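Local structure of hypothetical protein (Ruminococcus gnavus, 4ESN) at residues Asn52-Lys56 / Gln70-Ser74; Asp61-Cys67 / Ile80-Asn85; Val21-Asp25 / Glu41-Gly45. The protein is of unknown function but binds a zinc ion, and this chain is the part of the longer protein that holds its NusG domain II-like domain. One frame throughout, in Å; residues are numbered along the deposited sequence.

How the contacts relate
Following the chain from its N terminus, contact 3 comes first: 21-25 meets 41-45 around strand 27-33 and most of strand 38-42, packing the four-stranded sheet on the three-stranded one. It is complete before the other two begin. Contacts 1 and 2 cross, since 61-67 lies between the two segments of contact 1 and 70-74 between those of contact 2. Contact 1 pairs strand 54-60, an outermost strand of the three-stranded sheet, with the loop after helix 66-69; contact 2 joins the start of that helix to the end of strand 79-82 through zinc. Ile80 CD1 packs against both segments of contact 1, and Asp61 N probably hydrogen-bonds Gly45 O, linking contacts 2 and 3.

Contact 1: Asn52-Lys56 / Gln70-Ser74; sequences NGQAK and QKAIS
The carbonyl oxygen of Ile73 is gripped from two neighbouring residues of the strand beginning at Gln54. Ala55 N gives Ile73 O a nearly straight hydrogen bond of 2.9 Å (171° at the hydrogen), and the CA-H of Gln54 adds a weaker approach, Gln54 CA lying 3.4 Å from the same oxygen. The exchange is mirrored at Ala55 O, which receives Ile73 N at 2.9 Å and the CA of Ala72 at 3.2 Å. By this single antiparallel bridge of the hydrogen-bonded kind, the loop after helix 66-69 pairs with strand 54-60 at the edge of the three-stranded sheet.

Ala55, Ala72 and Gly53 are small enough for this closeness. Ala55 CB reaches Ile73 CG1 at 3.9 Å on the buried side, which suits the apolar isoleucine. On the other, the methyl of Ala72 sits against the flat face of the Gln54 amide, whose CD is 3.9 Å away, and also near Lys56 CB. Gly53, in the turn before the strand, has a positive phi that favours glycine, and its carbonyl oxygen is 3.3 Å from Ser74 CB. A water lies between Gln54 NE2 and Ser74 OG, but so close to both that the bridge is doubtful.

Lys56 sets out with CG anti to its backbone N and then bends at chi2 (92°), passing over Ala72. In one of its two modelled conformers NZ hydrogen-bonds Gln70 O from above the carbonyl plane. The loop is therefore held chiefly by main-chain polar groups that satisfy one another, the lysine adding a bond that is probably not always made.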
loop_
_atom_site.group_PDB
_atom_site.type_symbol
_atom_site.label_atom_id
_atom_site.label_comp_id
_atom_site.label_asym_id
_atom_site.label_seq_id
_atom_site.Cartn_x
_atom_site.Cartn_y
_atom_site.Cartn_z
ATOM N N ASN A 52 6.719 -8.735 17.281
ATOM C CA ASN A 52 7.593 -7.702 17.844
ATOM C C ASN A 52 7.185 -6.270 17.404
ATOM O O ASN A 52 8.051 -5.466 17.061
ATOM C CB ASN A 52 9.050 -7.991 17.486
ATOM C CG ASN A 52 9.556 -9.318 17.995
ATOM O OD1 ASN A 52 9.086 -9.866 19.001
ATOM N ND2 ASN A 52 10.563 -9.838 17.326
ATOM N N GLY A 53 5.877 -5.983 17.416
ATOM C CA GLY A 53 5.337 -4.667 17.075
ATOM C C GLY A 53 5.378 -4.322 15.595
ATOM O O GLY A 53 5.213 -3.159 15.231
ATOM N N GLN A 54 5.592 -5.326 14.731
ATOM C CA GLN A 54 5.694 -5.129 13.282
ATOM C C GLN A 54 4.795 -6.070 12.524
ATOM O O GLN A 54 4.634 -7.207 12.956
ATOM C CB GLN A 54 7.139 -5.424 12.836
ATOM C CG GLN A 54 8.169 -4.378 13.186
ATOM C CD GLN A 54 9.544 -4.851 12.807
ATOM O OE1 GLN A 54 9.890 -6.042 12.910
ATOM N NE2 GLN A 54 10.367 -3.922 12.392
ATOM N N ALA A 55 4.304 -5.636 11.341
ATOM C CA ALA A 55 3.507 -6.444 10.440
ATOM C C ALA A 55 4.339 -6.796 9.208
ATOM O O ALA A 55 5.020 -5.934 8.649
ATOM C CB ALA A 55 2.222 -5.713 10.041
ATOM N N LYS A 56 4.301 -8.060 8.803
ATOM C CA LYS A 56 5.052 -8.566 7.649
ATOM C C LYS A 56 4.218 -9.607 6.914
ATOM O O LYS A 56 3.564 -10.417 7.567
ATOM C CB LYS A 56 6.381 -9.195 8.150
ATOM C CG LYS A 56 7.321 -9.761 7.083
ATOM C CD LYS A 56 8.340 -8.744 6.597
ATOM C CE LYS A 56 9.372 -9.370 5.689
ATOM N NZ LYS A 56 10.396 -8.386 5.244
ATOM N N GLN A 70 8.426 -7.358 0.830
ATOM C CA GLN A 70 8.350 -6.012 1.423
ATOM C C GLN A 70 8.784 -6.041 2.856
ATOM O O GLN A 70 8.462 -6.988 3.580
ATOM C CB GLN A 70 6.932 -5.401 1.345
ATOM C CG GLN A 70 6.378 -5.212 -0.071
ATOM C CD GLN A 70 7.422 -4.677 -1.012
ATOM O OE1 GLN A 70 7.941 -5.395 -1.887
ATOM N NE2 GLN A 70 7.844 -3.443 -0.772
ATOM N N LYS A 71 9.497 -4.992 3.271
ATOM C CA LYS A 71 9.982 -4.802 4.637
ATOM C C LYS A 71 8.813 -4.735 5.613
ATOM O O LYS A 71 7.740 -4.226 5.248
ATOM C CB LYS A 71 10.784 -3.487 4.721
ATOM C CG LYS A 71 12.168 -3.604 4.165
ATOM C CD LYS A 71 12.842 -2.262 4.183
ATOM C CE LYS A 71 14.255 -2.343 3.666
ATOM N NZ LYS A 71 15.228 -2.721 4.727
ATOM N N ALA A 72 9.024 -5.204 6.861
ATOM C CA ALA A 72 8.028 -5.142 7.926
ATOM C C ALA A 72 7.674 -3.669 8.205
ATOM O O ALA A 72 8.508 -2.783 8.013
ATOM C CB ALA A 72 8.556 -5.825 9.187
ATOM N N ILE A 73 6.423 -3.415 8.594
ATOM C CA ILE A 73 5.905 -2.068 8.828
ATOM C C ILE A 73 5.427 -1.936 10.280
ATOM O O ILE A 73 4.882 -2.884 10.842
ATOM C CB ILE A 73 4.791 -1.717 7.788
ATOM C CG1 ILE A 73 3.576 -2.710 7.862
ATOM C CG2 ILE A 73 5.398 -1.673 6.375
ATOM C CD1 ILE A 73 2.296 -2.329 7.034
ATOM N N SER A 74 5.620 -0.748 10.871
ATOM C CA SER A 74 5.241 -0.451 12.253
ATOM C C SER A 74 4.853 1.018 12.441
ATOM O O SER A 74 4.380 1.382 13.514
ATOM C CB SER A 74 6.388 -0.810 13.206
ATOM O OG SER A 74 7.643 -0.300 12.773
HETATM O O HOH W 1 9.624 -1.575 11.864
#

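Contact 2: Asp61-Cys67 / Ile80-Asn85; sequences DCPDQLC and IICLPN. With ZN (zinc ion), chain C.
Zinc is the main link between the segments: Cys62 SG and Cys67 SG bind it at 2.3 Å each, and Cys82 SG, from the other segment, at 2.4 Å. Water 2 supplies a fourth ligand, 2.2 Å from the metal. Cys82 turns its sulfur anti to the backbone N (chi1 174°), whereas Cys62 and Cys67 hold theirs between N and the carbonyl carbon, and the three converge on the ion. Cysteine suits these places because its soft sulfur is a favoured zinc ligand.

Hydrogen bonds to these ligands make a second shell. Water 2 donates to Asp64 OD1 at 2.7 Å and accepts from Cys67 N. Asp64 OD1 also takes Leu66 N, an Asx turn that fixes the carboxylate beside the water. Asn85 N makes a weak bond to Cys82 SG. A separate bond spans the segments: Asn85 ND2 meets Asp61 OD1 at 3.0 Å, with amide and carboxylate planes 59° apart, and has a further, stronger partner in Asn46 OD1.

Apolar contacts close the sides. The ring of Pro84 sets CG 4.0 Å from Cys62 CB, and Cys67 CB packs towards Ile80 CG2.

Cys67 and Ile80 also touch Met57 of strand 54-60, while Asn46 of strand 46-51 lies against Cys67 and Cys82. The site thus joins the start of helix 66-69 to strand 79-82, an outer strand of the four-stranded sheet, next to the three-stranded sheet.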
loop_
_atom_site.group_PDB
_atom_site.type_symbol
_atom_site.label_atom_id
_atom_site.label_comp_id
_atom_site.label_asym_id
_atom_site.label_seq_id
_atom_site.Cartn_x
_atom_site.Cartn_y
_atom_site.Cartn_z
ATOM N N ASP A 61 0.196 -16.764 -2.095
ATOM C CA ASP A 61 0.109 -17.664 -3.255
ATOM C C ASP A 61 0.248 -16.890 -4.593
ATOM O O ASP A 61 0.063 -17.478 -5.659
ATOM C CB ASP A 61 -1.211 -18.468 -3.224
ATOM C CG ASP A 61 -2.487 -17.717 -3.596
ATOM O OD1 ASP A 61 -2.453 -16.459 -3.667
ATOM O OD2 ASP A 61 -3.526 -18.379 -3.793
ATOM N N CYS A 62 0.541 -15.585 -4.538
ATOM C CA CYS A 62 0.699 -14.728 -5.725
ATOM C C CYS A 62 1.954 -15.138 -6.528
ATOM O O CYS A 62 2.938 -15.588 -5.920
ATOM C CB CYS A 62 0.771 -13.261 -5.317
ATOM S SG CYS A 62 2.206 -12.863 -4.288
ATOM N N PRO A 63 1.963 -14.960 -7.875
ATOM C CA PRO A 63 3.144 -15.375 -8.663
ATOM C C PRO A 63 4.402 -14.520 -8.454
ATOM O O PRO A 63 5.507 -15.075 -8.448
ATOM C CB PRO A 63 2.667 -15.246 -10.117
ATOM C CG PRO A 63 1.178 -15.163 -10.052
ATOM C CD PRO A 63 0.884 -14.467 -8.759
ATOM N N ASP A 64 4.255 -13.187 -8.321
ATOM C CA ASP A 64 5.407 -12.284 -8.202
ATOM C C ASP A 64 6.087 -12.333 -6.806
ATOM O O ASP A 64 7.278 -12.032 -6.719
ATOM C CB ASP A 64 5.027 -10.829 -8.571
ATOM C CG ASP A 64 3.944 -10.174 -7.724
ATOM O OD1 ASP A 64 4.024 -10.261 -6.480
ATOM O OD2 ASP A 64 3.070 -9.498 -8.302
ATOM N N GLN A 65 5.329 -12.665 -5.726
ATOM C CA GLN A 65 5.829 -12.768 -4.341
ATOM C C GLN A 65 6.361 -11.420 -3.820
ATOM O O GLN A 65 7.130 -11.401 -2.853
ATOM C CB GLN A 65 6.937 -13.851 -4.242
ATOM C CG GLN A 65 6.442 -15.279 -4.475
ATOM C CD GLN A 65 5.629 -15.767 -3.304
ATOM O OE1 GLN A 65 6.149 -15.975 -2.206
ATOM N NE2 GLN A 65 4.325 -15.909 -3.503
ATOM N N LEU A 66 5.961 -10.307 -4.445
ATOM C CA LEU A 66 6.439 -8.968 -4.095
ATOM C C LEU A 66 6.045 -8.560 -2.672
ATOM O O LEU A 66 6.876 -7.977 -1.976
ATOM C CB LEU A 66 5.963 -7.904 -5.116
ATOM C CG LEU A 66 6.695 -7.891 -6.476
ATOM C CD1 LEU A 66 6.035 -6.903 -7.447
ATOM C CD2 LEU A 66 8.191 -7.515 -6.317
ATOM N N CYS A 67 4.798 -8.886 -2.235
ATOM C CA CYS A 67 4.287 -8.549 -0.891
ATOM C C CYS A 67 5.143 -9.207 0.191
ATOM O O CYS A 67 5.451 -8.570 1.196
ATOM C CB CYS A 67 2.825 -8.962 -0.757
ATOM S SG CYS A 67 2.508 -10.713 -1.121
ATOM N N ILE A 80 1.936 -2.475 3.060
ATOM C CA ILE A 80 2.311 -3.706 2.371
ATOM C C ILE A 80 1.109 -4.034 1.487
ATOM O O ILE A 80 -0.027 -4.055 1.979
ATOM C CB ILE A 80 2.684 -4.887 3.320
ATOM C CG1 ILE A 80 3.950 -4.571 4.138
ATOM C CG2 ILE A 80 2.844 -6.231 2.510
ATOM C CD1 ILE A 80 4.161 -5.549 5.332
ATOM N N ILE A 81 1.329 -4.237 0.198
ATOM C CA ILE A 81 0.208 -4.546 -0.677
ATOM C C ILE A 81 0.532 -5.803 -1.455
ATOM O O ILE A 81 1.699 -6.054 -1.757
ATOM C CB ILE A 81 -0.211 -3.366 -1.630
ATOM C CG1 ILE A 81 0.810 -3.118 -2.737
ATOM C CG2 ILE A 81 -0.545 -2.040 -0.885
ATOM C CD1 ILE A 81 0.237 -3.142 -4.011
ATOM N N CYS A 82 -0.502 -6.598 -1.742
ATOM C CA CYS A 82 -0.429 -7.725 -2.644
ATOM C C CYS A 82 -1.387 -7.411 -3.732
ATOM O O CYS A 82 -2.588 -7.614 -3.569
ATOM C CB CYS A 82 -0.716 -9.078 -1.997
ATOM S SG CYS A 82 -0.788 -10.440 -3.205
ATOM N N LEU A 83 -0.865 -6.807 -4.800
ATOM C CA LEU A 83 -1.645 -6.389 -5.947
ATOM C C LEU A 83 -2.414 -7.571 -6.590
ATOM O O LEU A 83 -3.622 -7.422 -6.775
ATOM C CB LEU A 83 -0.744 -5.681 -6.979
ATOM C CG LEU A 83 -1.384 -4.564 -7.763
ATOM C CD1 LEU A 83 -1.850 -3.432 -6.833
ATOM C CD2 LEU A 83 -0.412 -4.005 -8.784
ATOM N N PRO A 84 -1.809 -8.760 -6.853
ATOM C CA PRO A 84 -2.593 -9.843 -7.480
ATOM C C PRO A 84 -3.795 -10.302 -6.642
ATOM O O PRO A 84 -4.824 -10.624 -7.233
ATOM C CB PRO A 84 -1.563 -10.971 -7.653
ATOM C CG PRO A 84 -0.233 -10.257 -7.747
ATOM C CD PRO A 84 -0.383 -9.152 -6.732
ATOM N N ASN A 85 -3.707 -10.285 -5.289
ATOM C CA ASN A 85 -4.836 -10.714 -4.460
ATOM C C ASN A 85 -5.667 -9.539 -3.892
ATOM O O ASN A 85 -6.596 -9.774 -3.122
ATOM C CB ASN A 85 -4.371 -11.646 -3.327
ATOM C CG ASN A 85 -3.776 -12.957 -3.818
ATOM O OD1 ASN A 85 -4.015 -13.409 -4.934
ATOM N ND2 ASN A 85 -2.939 -13.576 -3.015
HETATM ZN ZN ZN C . 1.525 -10.902 -3.218
HETATM O O HOH W 2 2.522 -9.314 -4.447
#

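Contact 3: Val21-Asp25 / Glu41-Gly45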
loop_
_atom_site.group_PDB
_atom_site.type_symbol
_atom_site.label_atom_id
_atom_site.label_comp_id
_atom_site.label_asym_id
_atom_site.label_seq_id
_atom_site.Cartn_x
_atom_site.Cartn_y
_atom_site.Cartn_z
ATOM N N VAL A 21 -4.372 -2.355 9.567
ATOM C CA VAL A 21 -5.662 -2.386 8.891
ATOM C C VAL A 21 -5.471 -3.264 7.663
ATOM O O VAL A 21 -4.488 -3.092 6.939
ATOM C CB VAL A 21 -6.199 -0.964 8.532
ATOM C CG1 VAL A 21 -7.510 -1.048 7.750
ATOM C CG2 VAL A 21 -6.389 -0.124 9.788
ATOM N N VAL A 22 -6.359 -4.248 7.482
ATOM C CA VAL A 22 -6.323 -5.157 6.357
ATOM C C VAL A 22 -7.587 -4.902 5.516
ATOM O O VAL A 22 -8.710 -4.916 6.050
ATOM C CB VAL A 22 -6.174 -6.649 6.780
ATOM C CG1 VAL A 22 -6.395 -7.587 5.594
ATOM C CG2 VAL A 22 -4.798 -6.923 7.399
ATOM N N THR A 23 -7.392 -4.628 4.217
ATOM C CA THR A 23 -8.499 -4.493 3.272
ATOM C C THR A 23 -8.285 -5.541 2.190
ATOM O O THR A 23 -7.144 -5.795 1.795
ATOM C CB THR A 23 -8.697 -3.064 2.681
ATOM O OG1 THR A 23 -7.736 -2.832 1.669
ATOM C CG2 THR A 23 -8.621 -1.954 3.717
ATOM N N VAL A 24 -9.367 -6.209 1.795
ATOM C CA VAL A 24 -9.384 -7.182 0.702
ATOM C C VAL A 24 -10.460 -6.701 -0.247
ATOM O O VAL A 24 -11.604 -6.503 0.178
ATOM C CB VAL A 24 -9.600 -8.652 1.147
ATOM C CG1 VAL A 24 -9.398 -9.616 -0.018
ATOM C CG2 VAL A 24 -8.697 -9.013 2.312
ATOM N N ASP A 25 -10.079 -6.439 -1.509
ATOM C CA ASP A 25 -10.958 -5.923 -2.568
ATOM C C ASP A 25 -11.655 -4.612 -2.104
ATOM O O ASP A 25 -12.836 -4.401 -2.380
ATOM C CB ASP A 25 -11.995 -6.993 -3.017
ATOM C CG ASP A 25 -11.432 -8.399 -3.255
ATOM O OD1 ASP A 25 -10.639 -8.572 -4.211
ATOM O OD2 ASP A 25 -11.833 -9.335 -2.521
ATOM N N GLU A 41 -4.630 -15.032 8.596
ATOM C CA GLU A 41 -4.754 -15.766 7.339
ATOM C C GLU A 41 -5.839 -15.056 6.569
ATOM O O GLU A 41 -7.003 -15.080 6.982
ATOM C CB GLU A 41 -5.042 -17.257 7.596
ATOM C CG GLU A 41 -3.921 -17.874 8.422
ATOM C CD GLU A 41 -3.955 -19.360 8.749
ATOM O OE1 GLU A 41 -4.666 -20.121 8.051
ATOM O OE2 GLU A 41 -3.231 -19.766 9.689
ATOM N N ILE A 42 -5.426 -14.332 5.514
ATOM C CA ILE A 42 -6.288 -13.466 4.726
ATOM C C ILE A 42 -6.789 -14.263 3.552
ATOM O O ILE A 42 -6.124 -14.345 2.531
ATOM C CB ILE A 42 -5.530 -12.152 4.339
ATOM C CG1 ILE A 42 -4.928 -11.461 5.570
ATOM C CG2 ILE A 42 -6.430 -11.184 3.618
ATOM C CD1 ILE A 42 -3.723 -10.469 5.290
ATOM N N GLN A 43 -7.934 -14.921 3.733
ATOM C CA GLN A 43 -8.578 -15.804 2.738
ATOM C C GLN A 43 -7.656 -16.992 2.495
ATOM O O GLN A 43 -7.085 -17.492 3.466
ATOM C CB GLN A 43 -8.957 -15.065 1.428
ATOM C CG GLN A 43 -9.768 -13.787 1.670
ATOM C CD GLN A 43 -10.995 -13.703 0.813
ATOM O OE1 GLN A 43 -11.012 -13.011 -0.218
ATOM N NE2 GLN A 43 -12.047 -14.399 1.235
ATOM N N ASP A 44 -7.466 -17.415 1.228
ATOM C CA ASP A 44 -6.599 -18.555 0.904
ATOM C C ASP A 44 -5.228 -18.127 0.319
ATOM O O ASP A 44 -4.362 -18.998 0.107
ATOM C CB ASP A 44 -7.313 -19.553 -0.074
ATOM C CG ASP A 44 -8.108 -18.981 -1.256
ATOM O OD1 ASP A 44 -9.263 -18.559 -1.045
ATOM O OD2 ASP A 44 -7.647 -19.128 -2.417
ATOM N N GLY A 45 -5.051 -16.818 0.056
ATOM C CA GLY A 45 -3.879 -16.308 -0.640
ATOM C C GLY A 45 -2.806 -15.536 0.087
ATOM O O GLY A 45 -1.758 -15.272 -0.511
#
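Val22 reaches across with CG1, set anti to its backbone N (chi1 170°). In Val24 a chi1 of -172° sends CG1 toward Gln43 and puts CG2 anti to the carbonyl carbon, against Ile42 CG2, while chi1 -53° in Ile42 directs CG1 and CD1 to Val22. This is the face-to-face packing of two antiparallel sheets within a domain of the NusG domain II family: strand 19-24 belongs to the four-stranded sheet and strand 38-42 edges the three-stranded one. No hydrogen bond joins the segments, and the nearest CA atoms, of Val24 and Ile42, are 8.1 Å apart, so side chains alone make the contact.

Val22 and Ile42 meet tip to tip, Val22 CG1 lying 3.9 Å from Ile42 CD1. Val24 passes obliquely across Ile42, and its CG2 presses on Ile42 CG2 at 3.4 Å, tighter than usual van der Waals contact. Branching at CB suits these strands, since Val24 uses both methyls, CG1 on Gln43 and CG2 on Ile42. Cutting Ile42 back to an alanine removes both branches and is likely to open a gap facing Val22 CG1 and Val24 CG2. Leu48 touches both Val22 and Ile42, and Val87 and Val89 of strand 87-92 continue the apolar layer.

Gln43, past the end of strand 38-42, is exposed and suits the solvent-facing end of this layer; bent at chi2, it lays its OE1 3.8 Å from Val24 CG1.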